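Local coordinates for protein heterodimeric restriction endonuclease R.BspD6I small subunit (Bacillus sp., PDB 2P14) that probably cleaves DNA as the catalytic subunit of a heterodimeric type IIS restriction endonuclease, working in complex with a site-specific nickase subunit, at residues I61-E64 with S69-I72; N24-F29 with L38-K43; E96-K99 with E103-T106; L71-L76 with V91-E96. All blocks are in the same frame, centred on the assembly; numbering follows the deposited sequence.

Interaction 1 (I61-E64 with S69-I72)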
loop_
_atom_site.group_PDB
_atom_site.type_symbol
_atom_site.label_atom_id
_atom_site.label_comp_id
_atom_site.label_asym_id
_atom_site.label_seq_id
_atom_site.Cartn_x
_atom_site.Cartn_y
_atom_site.Cartn_z
ATOM N N ILE A 61 -0.094 -0.917 8.183
ATOM C CA ILE A 61 -1.472 -1.424 8.210
ATOM C C ILE A 61 -1.422 -2.853 7.715
ATOM O O ILE A 61 -0.693 -3.152 6.774
ATOM C CB ILE A 61 -2.437 -0.631 7.282
ATOM C CG1 ILE A 61 -2.374 0.866 7.586
ATOM C CG2 ILE A 61 -3.885 -1.115 7.422
ATOM C CD1 ILE A 61 -2.767 1.729 6.375
ATOM N N LEU A 62 -2.172 -3.724 8.379
ATOM C CA LEU A 62 -2.358 -5.089 7.867
ATOM C C LEU A 62 -3.843 -5.285 7.638
ATOM O O LEU A 62 -4.647 -4.979 8.518
ATOM C CB LEU A 62 -1.875 -6.143 8.873
ATOM C CG LEU A 62 -2.198 -7.599 8.554
ATOM C CD1 LEU A 62 -1.404 -8.074 7.293
ATOM C CD2 LEU A 62 -1.887 -8.450 9.815
ATOM N N VAL A 63 -4.206 -5.789 6.447
ATOM C CA VAL A 63 -5.594 -6.227 6.233
ATOM C C VAL A 63 -5.568 -7.729 5.879
ATOM O O VAL A 63 -4.854 -8.157 4.953
ATOM C CB VAL A 63 -6.328 -5.383 5.156
ATOM C CG1 VAL A 63 -5.708 -5.567 3.811
ATOM C CG2 VAL A 63 -7.825 -5.702 5.097
ATOM N N GLU A 64 -6.300 -8.518 6.672
ATOM C CA GLU A 64 -6.360 -9.950 6.421
ATOM C C GLU A 64 -7.711 -10.298 5.843
ATOM O O GLU A 64 -8.730 -10.081 6.464
ATOM C CB GLU A 64 -6.115 -10.727 7.715
ATOM C CG GLU A 64 -4.708 -10.513 8.222
ATOM C CD GLU A 64 -4.371 -11.347 9.455
ATOM O OE1 GLU A 64 -5.261 -11.480 10.348
ATOM O OE2 GLU A 64 -3.223 -11.815 9.532
ATOM N N SER A 69 -3.586 -11.808 2.528
ATOM C CA SER A 69 -3.418 -10.580 3.298
ATOM C C SER A 69 -2.711 -9.513 2.460
ATOM O O SER A 69 -1.970 -9.842 1.522
ATOM C CB SER A 69 -2.615 -10.888 4.565
ATOM O OG SER A 69 -3.355 -11.824 5.334
ATOM N N ILE A 70 -2.905 -8.256 2.852
ATOM C CA ILE A 70 -2.143 -7.153 2.276
ATOM C C ILE A 70 -1.519 -6.372 3.405
ATOM O O ILE A 70 -2.217 -5.988 4.346
ATOM C CB ILE A 70 -2.987 -6.169 1.447
ATOM C CG1 ILE A 70 -3.882 -6.888 0.428
ATOM C CG2 ILE A 70 -2.083 -5.180 0.716
ATOM C CD1 ILE A 70 -4.869 -5.930 -0.250
ATOM N N LEU A 71 -0.200 -6.236 3.327
ATOM C CA LEU A 71 0.514 -5.342 4.252
ATOM C C LEU A 71 0.574 -4.027 3.504
ATOM O O LEU A 71 1.038 -3.973 2.372
ATOM C CB LEU A 71 1.918 -5.841 4.525
ATOM C CG LEU A 71 2.095 -7.002 5.498
ATOM C CD1 LEU A 71 1.520 -8.272 4.851
ATOM C CD2 LEU A 71 3.532 -7.210 5.830
ATOM N N ILE A 72 0.141 -2.937 4.134
ATOM C CA ILE A 72 0.130 -1.655 3.472
ATOM C C ILE A 72 1.159 -0.749 4.155
ATOM O O ILE A 72 1.143 -0.569 5.396
ATOM C CB ILE A 72 -1.260 -1.019 3.471
ATOM C CG1 ILE A 72 -2.280 -1.956 2.778
ATOM C CG2 ILE A 72 -1.208 0.288 2.715
ATOM C CD1 ILE A 72 -3.427 -2.293 3.645
#

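Interaction 2 (N24-F29 with L38-K43). With GOL (glycerol), chain D.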
loop_
_atom_site.group_PDB
_atom_site.type_symbol
_atom_site.label_atom_id
_atom_site.label_comp_id
_atom_site.label_asym_id
_atom_site.label_seq_id
_atom_site.Cartn_x
_atom_site.Cartn_y
_atom_site.Cartn_z
ATOM N N ASN A 24 -5.302 7.917 6.570
ATOM C CA ASN A 24 -6.269 8.076 5.509
ATOM C C ASN A 24 -6.342 6.799 4.664
ATOM O O ASN A 24 -7.438 6.400 4.193
ATOM C CB ASN A 24 -5.941 9.259 4.623
ATOM C CG ASN A 24 -7.170 9.751 3.897
ATOM O OD1 ASN A 24 -8.232 9.926 4.521
ATOM N ND2 ASN A 24 -7.059 9.959 2.588
ATOM N N THR A 25 -5.194 6.157 4.520
ATOM C CA THR A 25 -5.128 4.911 3.771
ATOM C C THR A 25 -5.901 3.792 4.526
ATOM O O THR A 25 -6.655 3.007 3.943
ATOM C CB THR A 25 -3.668 4.554 3.498
ATOM O OG1 THR A 25 -3.038 5.635 2.803
ATOM C CG2 THR A 25 -3.609 3.278 2.638
ATOM N N TYR A 26 -5.706 3.698 5.834
ATOM C CA TYR A 26 -6.529 2.834 6.678
ATOM C C TYR A 26 -8.037 3.117 6.493
ATOM O O TYR A 26 -8.826 2.170 6.388
ATOM C CB TYR A 26 -6.084 3.063 8.128
ATOM C CG TYR A 26 -7.095 2.696 9.188
ATOM C CD1 TYR A 26 -7.270 1.377 9.610
ATOM C CD2 TYR A 26 -7.872 3.694 9.776
ATOM C CE1 TYR A 26 -8.205 1.055 10.608
ATOM C CE2 TYR A 26 -8.792 3.384 10.767
ATOM C CZ TYR A 26 -8.969 2.081 11.158
ATOM O OH TYR A 26 -9.890 1.832 12.162
ATOM N N ARG A 27 -8.433 4.388 6.450
ATOM C CA ARG A 27 -9.857 4.711 6.212
ATOM C C ARG A 27 -10.373 4.100 4.905
ATOM O O ARG A 27 -11.509 3.646 4.857
ATOM C CB ARG A 27 -10.099 6.226 6.204
ATOM C CG ARG A 27 -9.835 6.903 7.560
ATOM C CD ARG A 27 -10.710 8.132 7.701
ATOM N NE ARG A 27 -10.330 9.154 6.743
ATOM C CZ ARG A 27 -11.076 10.215 6.422
ATOM N NH1 ARG A 27 -12.283 10.418 6.975
ATOM N NH2 ARG A 27 -10.623 11.079 5.549
ATOM N N VAL A 28 -9.547 4.091 3.857
ATOM C CA VAL A 28 -9.964 3.475 2.578
ATOM C C VAL A 28 -10.271 1.991 2.769
ATOM O O VAL A 28 -11.352 1.493 2.377
ATOM C CB VAL A 28 -8.879 3.642 1.494
ATOM C CG1 VAL A 28 -9.272 2.822 0.229
ATOM C CG2 VAL A 28 -8.715 5.070 1.131
ATOM N N PHE A 29 -9.326 1.270 3.372
ATOM C CA PHE A 29 -9.502 -0.174 3.585
ATOM C C PHE A 29 -10.617 -0.527 4.579
ATOM O O PHE A 29 -11.370 -1.484 4.389
ATOM C CB PHE A 29 -8.186 -0.843 3.954
ATOM C CG PHE A 29 -7.303 -1.041 2.782
ATOM C CD1 PHE A 29 -7.451 -2.186 1.972
ATOM C CD2 PHE A 29 -6.354 -0.085 2.441
ATOM C CE1 PHE A 29 -6.653 -2.365 0.847
ATOM C CE2 PHE A 29 -5.554 -0.266 1.315
ATOM C CZ PHE A 29 -5.704 -1.418 0.529
ATOM N N LEU A 38 -8.380 -6.082 10.433
ATOM C CA LEU A 38 -7.739 -4.870 9.917
ATOM C C LEU A 38 -6.991 -4.256 11.089
ATOM O O LEU A 38 -7.598 -3.925 12.110
ATOM C CB LEU A 38 -8.764 -3.869 9.354
ATOM C CG LEU A 38 -8.243 -2.528 8.828
ATOM C CD1 LEU A 38 -7.353 -2.711 7.571
ATOM C CD2 LEU A 38 -9.409 -1.604 8.499
ATOM N N VAL A 39 -5.677 -4.131 10.962
ATOM C CA VAL A 39 -4.827 -3.740 12.108
ATOM C C VAL A 39 -3.999 -2.512 11.724
ATOM O O VAL A 39 -3.015 -2.637 10.975
ATOM C CB VAL A 39 -3.891 -4.899 12.518
ATOM C CG1 VAL A 39 -3.176 -4.562 13.836
ATOM C CG2 VAL A 39 -4.679 -6.180 12.681
ATOM N N PRO A 40 -4.415 -1.315 12.192
ATOM C CA PRO A 40 -3.605 -0.121 12.004
ATOM C C PRO A 40 -2.498 -0.065 13.040
ATOM O O PRO A 40 -2.769 -0.174 14.245
ATOM C CB PRO A 40 -4.615 1.019 12.209
ATOM C CG PRO A 40 -5.613 0.468 13.197
ATOM C CD PRO A 40 -5.685 -1.025 12.896
ATOM N N ASN A 41 -1.256 0.048 12.577
ATOM C CA ASN A 41 -0.133 0.195 13.506
ATOM C C ASN A 41 0.120 1.661 13.861
ATOM O O ASN A 41 1.180 2.203 13.546
ATOM C CB ASN A 41 1.126 -0.500 12.970
ATOM C CG ASN A 41 2.288 -0.411 13.926
ATOM O OD1 ASN A 41 2.051 -0.243 15.139
ATOM N ND2 ASN A 41 3.494 -0.551 13.443
ATOM N N PHE A 42 -0.869 2.272 14.490
ATOM C CA PHE A 42 -0.767 3.649 14.983
ATOM C C PHE A 42 -1.964 3.842 15.891
ATOM O O PHE A 42 -2.887 3.009 15.936
ATOM C CB PHE A 42 -0.744 4.687 13.828
ATOM C CG PHE A 42 -1.867 4.520 12.810
ATOM C CD1 PHE A 42 -3.122 5.105 13.026
ATOM C CD2 PHE A 42 -1.658 3.805 11.630
ATOM C CE1 PHE A 42 -4.151 4.956 12.093
ATOM C CE2 PHE A 42 -2.704 3.649 10.707
ATOM C CZ PHE A 42 -3.918 4.229 10.937
ATOM N N LYS A 43 -1.947 4.954 16.626
ATOM C CA LYS A 43 -3.022 5.236 17.573
ATOM C C LYS A 43 -3.771 6.510 17.242
ATOM O O LYS A 43 -3.291 7.363 16.500
ATOM C CB LYS A 43 -2.466 5.327 19.005
ATOM C CG LYS A 43 -1.700 4.083 19.433
ATOM C CD LYS A 43 -2.607 2.836 19.558
ATOM C CE LYS A 43 -3.461 2.898 20.849
ATOM N NZ LYS A 43 -4.353 1.719 21.074
HETATM C C1 GOL D . -9.729 -1.535 13.199
HETATM O O1 GOL D . -9.957 -0.461 14.087
HETATM C C2 GOL D . -10.380 -2.778 13.790
HETATM O O2 GOL D . -10.878 -3.596 12.756
HETATM C C3 GOL D . -9.368 -3.526 14.672
HETATM O O3 GOL D . -9.448 -4.926 14.519
#

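Interaction 3 (E96-K99 with E103-T106)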
loop_
_atom_site.group_PDB
_atom_site.type_symbol
_atom_site.label_atom_id
_atom_site.label_comp_id
_atom_site.label_asym_id
_atom_site.label_seq_id
_atom_site.Cartn_x
_atom_site.Cartn_y
_atom_site.Cartn_z
ATOM N N GLU A 96 8.783 -11.310 7.262
ATOM C CA GLU A 96 8.328 -11.764 8.568
ATOM C C GLU A 96 6.916 -12.323 8.528
ATOM O O GLU A 96 6.622 -13.386 9.088
ATOM C CB GLU A 96 8.449 -10.623 9.574
ATOM C CG GLU A 96 9.905 -10.375 9.944
ATOM C CD GLU A 96 10.511 -11.491 10.803
ATOM O OE1 GLU A 96 9.762 -12.161 11.549
ATOM O OE2 GLU A 96 11.752 -11.673 10.741
ATOM N N TYR A 97 6.015 -11.593 7.868
ATOM C CA TYR A 97 4.642 -12.055 7.803
ATOM C C TYR A 97 4.566 -13.374 7.047
ATOM O O TYR A 97 3.769 -14.261 7.415
ATOM C CB TYR A 97 3.744 -11.008 7.115
ATOM C CG TYR A 97 2.281 -11.377 7.195
ATOM C CD1 TYR A 97 1.519 -11.054 8.319
ATOM C CD2 TYR A 97 1.669 -12.102 6.160
ATOM C CE1 TYR A 97 0.175 -11.405 8.407
ATOM C CE2 TYR A 97 0.347 -12.463 6.221
ATOM C CZ TYR A 97 -0.410 -12.121 7.343
ATOM O OH TYR A 97 -1.738 -12.480 7.424
ATOM N N LYS A 98 5.337 -13.479 5.965
ATOM C CA LYS A 98 5.277 -14.683 5.104
ATOM C C LYS A 98 5.751 -15.939 5.835
ATOM O O LYS A 98 5.446 -17.049 5.396
ATOM C CB LYS A 98 6.054 -14.477 3.815
ATOM C CG LYS A 98 5.436 -13.474 2.855
ATOM C CD LYS A 98 4.124 -13.937 2.288
ATOM C CE LYS A 98 4.255 -15.142 1.344
ATOM N NZ LYS A 98 4.850 -14.829 0.013
ATOM N N LYS A 99 6.472 -15.783 6.936
ATOM C CA LYS A 99 6.831 -16.952 7.776
ATOM C C LYS A 99 5.595 -17.749 8.224
ATOM O O LYS A 99 5.703 -18.956 8.541
ATOM C CB LYS A 99 7.632 -16.546 9.002
ATOM C CG LYS A 99 9.059 -16.122 8.685
ATOM C CD LYS A 99 9.738 -15.579 9.936
ATOM C CE LYS A 99 11.006 -14.786 9.647
ATOM N NZ LYS A 99 11.810 -15.324 8.512
ATOM N N GLU A 103 -0.789 -16.521 2.076
ATOM C CA GLU A 103 -0.584 -15.725 0.865
ATOM C C GLU A 103 -0.682 -14.221 1.230
ATOM O O GLU A 103 -1.688 -13.798 1.819
ATOM C CB GLU A 103 -1.596 -16.118 -0.215
ATOM C CG GLU A 103 -1.325 -15.428 -1.536
ATOM C CD GLU A 103 -2.356 -15.720 -2.627
ATOM O OE1 GLU A 103 -3.336 -16.426 -2.327
ATOM O OE2 GLU A 103 -2.194 -15.191 -3.769
ATOM N N ALA A 104 0.331 -13.439 0.835
ATOM C CA ALA A 104 0.375 -12.016 1.237
ATOM C C ALA A 104 1.153 -11.188 0.222
ATOM O O ALA A 104 2.111 -11.686 -0.405
ATOM C CB ALA A 104 0.995 -11.861 2.640
ATOM N N TYR A 105 0.710 -9.929 0.080
ATOM C CA TYR A 105 1.303 -8.941 -0.810
ATOM C C TYR A 105 1.519 -7.702 0.024
ATOM O O TYR A 105 0.707 -7.418 0.922
ATOM C CB TYR A 105 0.329 -8.621 -1.982
ATOM C CG TYR A 105 0.040 -9.885 -2.735
ATOM C CD1 TYR A 105 0.919 -10.334 -3.732
ATOM C CD2 TYR A 105 -1.045 -10.660 -2.409
ATOM C CE1 TYR A 105 0.721 -11.525 -4.373
ATOM C CE2 TYR A 105 -1.259 -11.881 -3.059
ATOM C CZ TYR A 105 -0.358 -12.284 -4.044
ATOM O OH TYR A 105 -0.491 -13.506 -4.703
ATOM N N THR A 106 2.551 -6.945 -0.308
ATOM C CA THR A 106 2.641 -5.581 0.218
ATOM C C THR A 106 2.178 -4.596 -0.824
ATOM O O THR A 106 2.579 -4.695 -1.987
ATOM C CB THR A 106 4.064 -5.248 0.629
ATOM O OG1 THR A 106 4.368 -6.002 1.814
ATOM C CG2 THR A 106 4.198 -3.766 0.944
HETATM O O HOH W 1 2.569 -14.183 -1.206
#

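Interaction 4 (L71-L76 with V91-E96). With SO4 (sulfate ion), chain C.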
loop_
_atom_site.group_PDB
_atom_site.type_symbol
_atom_site.label_atom_id
_atom_site.label_comp_id
_atom_site.label_asym_id
_atom_site.label_seq_id
_atom_site.Cartn_x
_atom_site.Cartn_y
_atom_site.Cartn_z
ATOM N N LEU A 71 -0.200 -6.236 3.327
ATOM C CA LEU A 71 0.514 -5.342 4.252
ATOM C C LEU A 71 0.574 -4.027 3.504
ATOM O O LEU A 71 1.038 -3.973 2.372
ATOM C CB LEU A 71 1.918 -5.841 4.525
ATOM C CG LEU A 71 2.095 -7.002 5.498
ATOM C CD1 LEU A 71 1.520 -8.272 4.851
ATOM C CD2 LEU A 71 3.532 -7.210 5.830
ATOM N N ILE A 72 0.141 -2.937 4.134
ATOM C CA ILE A 72 0.130 -1.655 3.472
ATOM C C ILE A 72 1.159 -0.749 4.155
ATOM O O ILE A 72 1.143 -0.569 5.396
ATOM C CB ILE A 72 -1.260 -1.019 3.471
ATOM C CG1 ILE A 72 -2.280 -1.956 2.778
ATOM C CG2 ILE A 72 -1.208 0.288 2.715
ATOM C CD1 ILE A 72 -3.427 -2.293 3.645
ATOM N N GLU A 73 2.091 -0.250 3.347
ATOM C CA GLU A 73 3.202 0.589 3.810
ATOM C C GLU A 73 3.033 1.947 3.138
ATOM O O GLU A 73 2.959 2.000 1.935
ATOM C CB GLU A 73 4.550 -0.032 3.446
ATOM C CG GLU A 73 4.689 -1.480 3.920
ATOM C CD GLU A 73 5.021 -1.641 5.373
ATOM O OE1 GLU A 73 4.841 -0.717 6.220
ATOM O OE2 GLU A 73 5.454 -2.745 5.696
ATOM N N CYS A 74 2.979 3.025 3.920
ATOM C CA CYS A 74 2.689 4.350 3.409
ATOM C C CYS A 74 3.913 5.230 3.648
ATOM O O CYS A 74 4.477 5.230 4.750
ATOM C CB CYS A 74 1.524 4.961 4.201
ATOM S SG CYS A 74 -0.010 4.009 3.923
ATOM N N SER A 75 4.318 5.974 2.624
ATOM C CA SER A 75 5.411 6.927 2.817
ATOM C C SER A 75 5.265 8.147 1.926
ATOM O O SER A 75 5.002 8.018 0.736
ATOM C CB SER A 75 6.756 6.278 2.493
ATOM O OG SER A 75 7.794 7.207 2.810
ATOM N N LEU A 76 5.491 9.320 2.517
ATOM C CA LEU A 76 5.523 10.575 1.782
ATOM C C LEU A 76 6.931 10.909 1.258
ATOM O O LEU A 76 7.122 11.906 0.533
ATOM C CB LEU A 76 4.996 11.720 2.647
ATOM C CG LEU A 76 3.511 11.642 3.003
ATOM C CD1 LEU A 76 3.126 12.743 4.001
ATOM C CD2 LEU A 76 2.636 11.720 1.754
ATOM N N VAL A 91 10.541 -4.702 2.873
ATOM C CA VAL A 91 10.817 -6.102 2.555
ATOM C C VAL A 91 10.811 -6.956 3.823
ATOM O O VAL A 91 10.258 -8.067 3.834
ATOM C CB VAL A 91 12.134 -6.231 1.757
ATOM C CG1 VAL A 91 12.556 -7.719 1.645
ATOM C CG2 VAL A 91 11.937 -5.611 0.357
ATOM N N ARG A 92 11.447 -6.443 4.874
ATOM C CA ARG A 92 11.521 -7.171 6.137
ATOM C C ARG A 92 10.128 -7.475 6.697
ATOM O O ARG A 92 9.869 -8.574 7.208
ATOM C CB ARG A 92 12.343 -6.389 7.180
ATOM C CG ARG A 92 12.519 -7.105 8.521
ATOM C CD ARG A 92 13.459 -6.327 9.453
ATOM N NE ARG A 92 12.872 -5.093 9.983
ATOM C CZ ARG A 92 13.179 -3.865 9.556
ATOM N NH1 ARG A 92 14.071 -3.689 8.590
ATOM N NH2 ARG A 92 12.601 -2.808 10.094
ATOM N N HIS A 93 9.222 -6.504 6.664
ATOM C CA HIS A 93 7.916 -6.788 7.232
ATOM C C HIS A 93 7.218 -7.916 6.482
ATOM O O HIS A 93 6.560 -8.766 7.089
ATOM C CB HIS A 93 7.004 -5.558 7.214
ATOM C CG HIS A 93 7.518 -4.408 8.012
ATOM N ND1 HIS A 93 7.106 -3.116 7.759
ATOM C CD2 HIS A 93 8.410 -4.339 9.032
ATOM C CE1 HIS A 93 7.707 -2.298 8.611
ATOM N NE2 HIS A 93 8.504 -3.014 9.389
ATOM N N LEU A 94 7.354 -7.894 5.159
ATOM C CA LEU A 94 6.709 -8.922 4.356
ATOM C C LEU A 94 7.332 -10.286 4.616
ATOM O O LEU A 94 6.611 -11.266 4.717
ATOM C CB LEU A 94 6.773 -8.564 2.871
ATOM C CG LEU A 94 5.972 -9.498 1.919
ATOM C CD1 LEU A 94 4.524 -9.683 2.325
ATOM C CD2 LEU A 94 6.029 -8.918 0.541
ATOM N N GLN A 95 8.657 -10.320 4.671
ATOM C CA GLN A 95 9.363 -11.579 4.946
ATOM C C GLN A 95 8.871 -12.163 6.253
ATOM O O GLN A 95 8.558 -13.355 6.361
ATOM C CB GLN A 95 10.871 -11.332 5.050
ATOM C CG GLN A 95 11.579 -11.118 3.742
ATOM C CD GLN A 95 13.057 -10.789 3.935
ATOM O OE1 GLN A 95 13.473 -10.278 4.984
ATOM N NE2 GLN A 95 13.847 -11.047 2.904
ATOM N N GLU A 96 8.783 -11.310 7.262
ATOM C CA GLU A 96 8.328 -11.764 8.568
ATOM C C GLU A 96 6.916 -12.323 8.528
ATOM O O GLU A 96 6.622 -13.386 9.088
ATOM C CB GLU A 96 8.449 -10.623 9.574
ATOM C CG GLU A 96 9.905 -10.375 9.944
ATOM C CD GLU A 96 10.511 -11.491 10.803
ATOM O OE1 GLU A 96 9.762 -12.161 11.549
ATOM O OE2 GLU A 96 11.752 -11.673 10.741
HETATM S S SO4 C . 10.136 -0.256 11.098
HETATM O O1 SO4 C . 10.351 -1.707 10.992
HETATM O O2 SO4 C . 11.316 0.424 10.541
HETATM O O3 SO4 C . 9.941 0.103 12.507
HETATM O O4 SO4 C . 8.943 0.095 10.321
#

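Interaction 1 (I61-E64 with S69-I72)
The flat peptide groups of I61-E64 and S69-I72 build a two-stranded antiparallel ribbon, with I61, V63, I70 and I72 on one face and L62, E64, S69 and L71 on the other. Along the inner edges run four backbone hydrogen bonds, two in each hydrogen-bonded pair. I72 N reaches I61 O at 2.8 Å, whereas the return bond from I61 N to I72 O is longer, 3.1 Å, and bent to 136° at the hydrogen. The V63-I70 pair is more even: V63 N to I70 O and I70 N to V63 O both measure 2.9 Å.

Beta-branched residues suit the first face, because branching at CB favours the extended backbone, and the isoleucines pack against the covering helix. CG1 of V63 stands between the backbone N and the carbonyl carbon (chi1 65°), which lays it 3.7 Å from CB of I70. I72 turns CD1 through a nearly eclipsed torsion (chi2 123°) and lodges it between CG2 of I61 and CG1 of V63, 4.0 Å from each. On the reverse face, CD1 of L62 meets CD1 of L71 at 3.8 Å. Beyond this leucine pair, the stem of E64 lies against the hydroxyl of S69, and the polar ends of both converge on Y97 OH, which thereby satisfies a buried serine.

The hairpin lies inside the mixed sheet. Strand 37-40 flanks it beside L62 and strand 104-110 beside S69; T25, Y26 and F29 of helix 17-32 cover the isoleucine face, while H93 and Y97 of helix 80-98 cover the leucine face.

Interaction 2 (N24-F29 with L38-K43)
Helix 17-32 packs on an edge strand of the central sheet, 37-40, with Y26 set against L38, P40 and F42, the last just past the strand's end. The segments 24-29 and 38-40 run almost antiparallel, at 171°. The tyrosine CG is anti to the backbone N (chi1 158°), and its ring reaches across to the strand: CE1 lies 3.6 Å from CD2 of L38 and 3.7 Å from CG of P40. One aliphatic branch and one rigid pyrrolidine ring thus grip the same aromatic carbon. One turn later in the helix, F29 CB touches the other L38 methyl, CD1, at 4.2 Å.

F42 comes in from the loop, where an inverse gamma turn centred on N41 kinks the chain. Its ring makes an offset edge-to-face pair with Y26, edge toward the tyrosine face, planes at 90° and centroids 5.8 Å apart. The tip CZ approaches CB of Y26 to 3.7 Å, while P40 CB lies over one face of the F42 ring, toward its rim.

Tyrosine suits this partly exposed place: its ring packs among L38, P40 and F42 while the hydroxyl points to the border, where OH and O1 of a glycerol, probably from the crystallisation liquor, are hydrogen-bonded at 3.0 Å. On the side of the helix turned from the strand, R27 holds OD1 of N24 side-on with NE and NH2, close to helix 2-7.

A helix packed on a sheet through aromatic and branched aliphatic residues is common in alpha/beta folds and consistent with the PD-(D/E)XK clan, to which the AlwI family belongs.

Interaction 3 (E96-K99 with E103-T106)
Y97 and K98 close on A104 from different directions, so that one small methyl receives both a ring and an aliphatic chain. The tyrosine has CG anti to its own backbone nitrogen (chi1 -172°), which swings the ring toward the strand; it meets A104 obliquely, CD2 at 3.6 Å and CE2 at 3.7 Å from the alanine CB. The single methyl of alanine suits a spot bounded by the tyrosine ring and the lysine chain.

K98 starts out beside the contact and then curls, all four of its torsions lying near -70°. The coil brings CD to 3.8 Å from A104 CB and carries NZ round to a water, 2.7 Å away, which in turn donates to A104 O at 2.7 Å. Pointing the other way from the strand, Y105 donates its hydroxyl to OE2 of E103 at 2.6 Å, on the anti lone pair; OE1 of that glutamate forms a salt bridge with K158.

Chemically, then, the join between the end of helix 80-98 and strand 104-110 is apolar at its centre and polar at its border. The lysine serves both: its CD packs on the alanine methyl while its ammonium donates to a water and to S127 O.

Interaction 4 (L71-L76 with V91-E96)
H93 and L94, in the helical run V91-E96, meet E73 and L71 of strand 69-75, which runs nearly antiparallel to that helix. R92, near the start of the segment, faces solvent and extends its guanidinium to a sulfate, probably from the crystallisation liquor, NH2 making a weak bond to O1 at 2.7 Å.

H93 follows, and its ring bridges two acceptors. ND1 donates to OE2 of E73 at 2.7 Å, nearly straight at 166°; the carboxylate oxygen lies almost in the ring plane and is met on its syn side, though 25° out of the carboxylate plane. NE2, across the ring, donates to sulfate O1 at 2.8 Å. Histidine suits the place because ND1 forms this His-carboxylate hydrogen bond, with NE2 left to reach an anion. E73 bends at chi2 (-79°) to bring its carboxylate to the histidine, and OE1 accepts from D60 N, so both oxygens are held. G57 N also donates to the sulfate.

The backbone of H93 also takes part: its O lies 3.6 Å from CD2 of L71. L94 comes next, its CA 3.9 Å from that same methyl and its CD1 4.2 Å from CD1 of L71, an aliphatic contact beside the polar pair.

This contact belongs to the beta-alpha-beta unit of strand 69-75, helix 80-98 and strand 104-110. T106 of the last strand packs beside L71, E73 and L94, while helix 17-32 covers the opposite side of the sheet, at I72 and C74.

Overall arrangement
From the N terminus, interaction 2 comes first, closing the turn from helix 17-32 back to edge strand 37-40. Interaction 1 then closes the tight hairpin 61-64/69-72, next to that strand in the sheet. Interaction 4 begins on the strand where interaction 1 ends, sharing L71 and I72, and closes the longer excursion into helix 80-98. Interaction 3 starts at E96, where interaction 4 stops, and closes the short return to strand 104-110. The four therefore follow in series, overlapping at their ends, with none nested. Together they tie one mixed sheet to a helix on either side: interaction 2 on one, interactions 3 and 4 on the other.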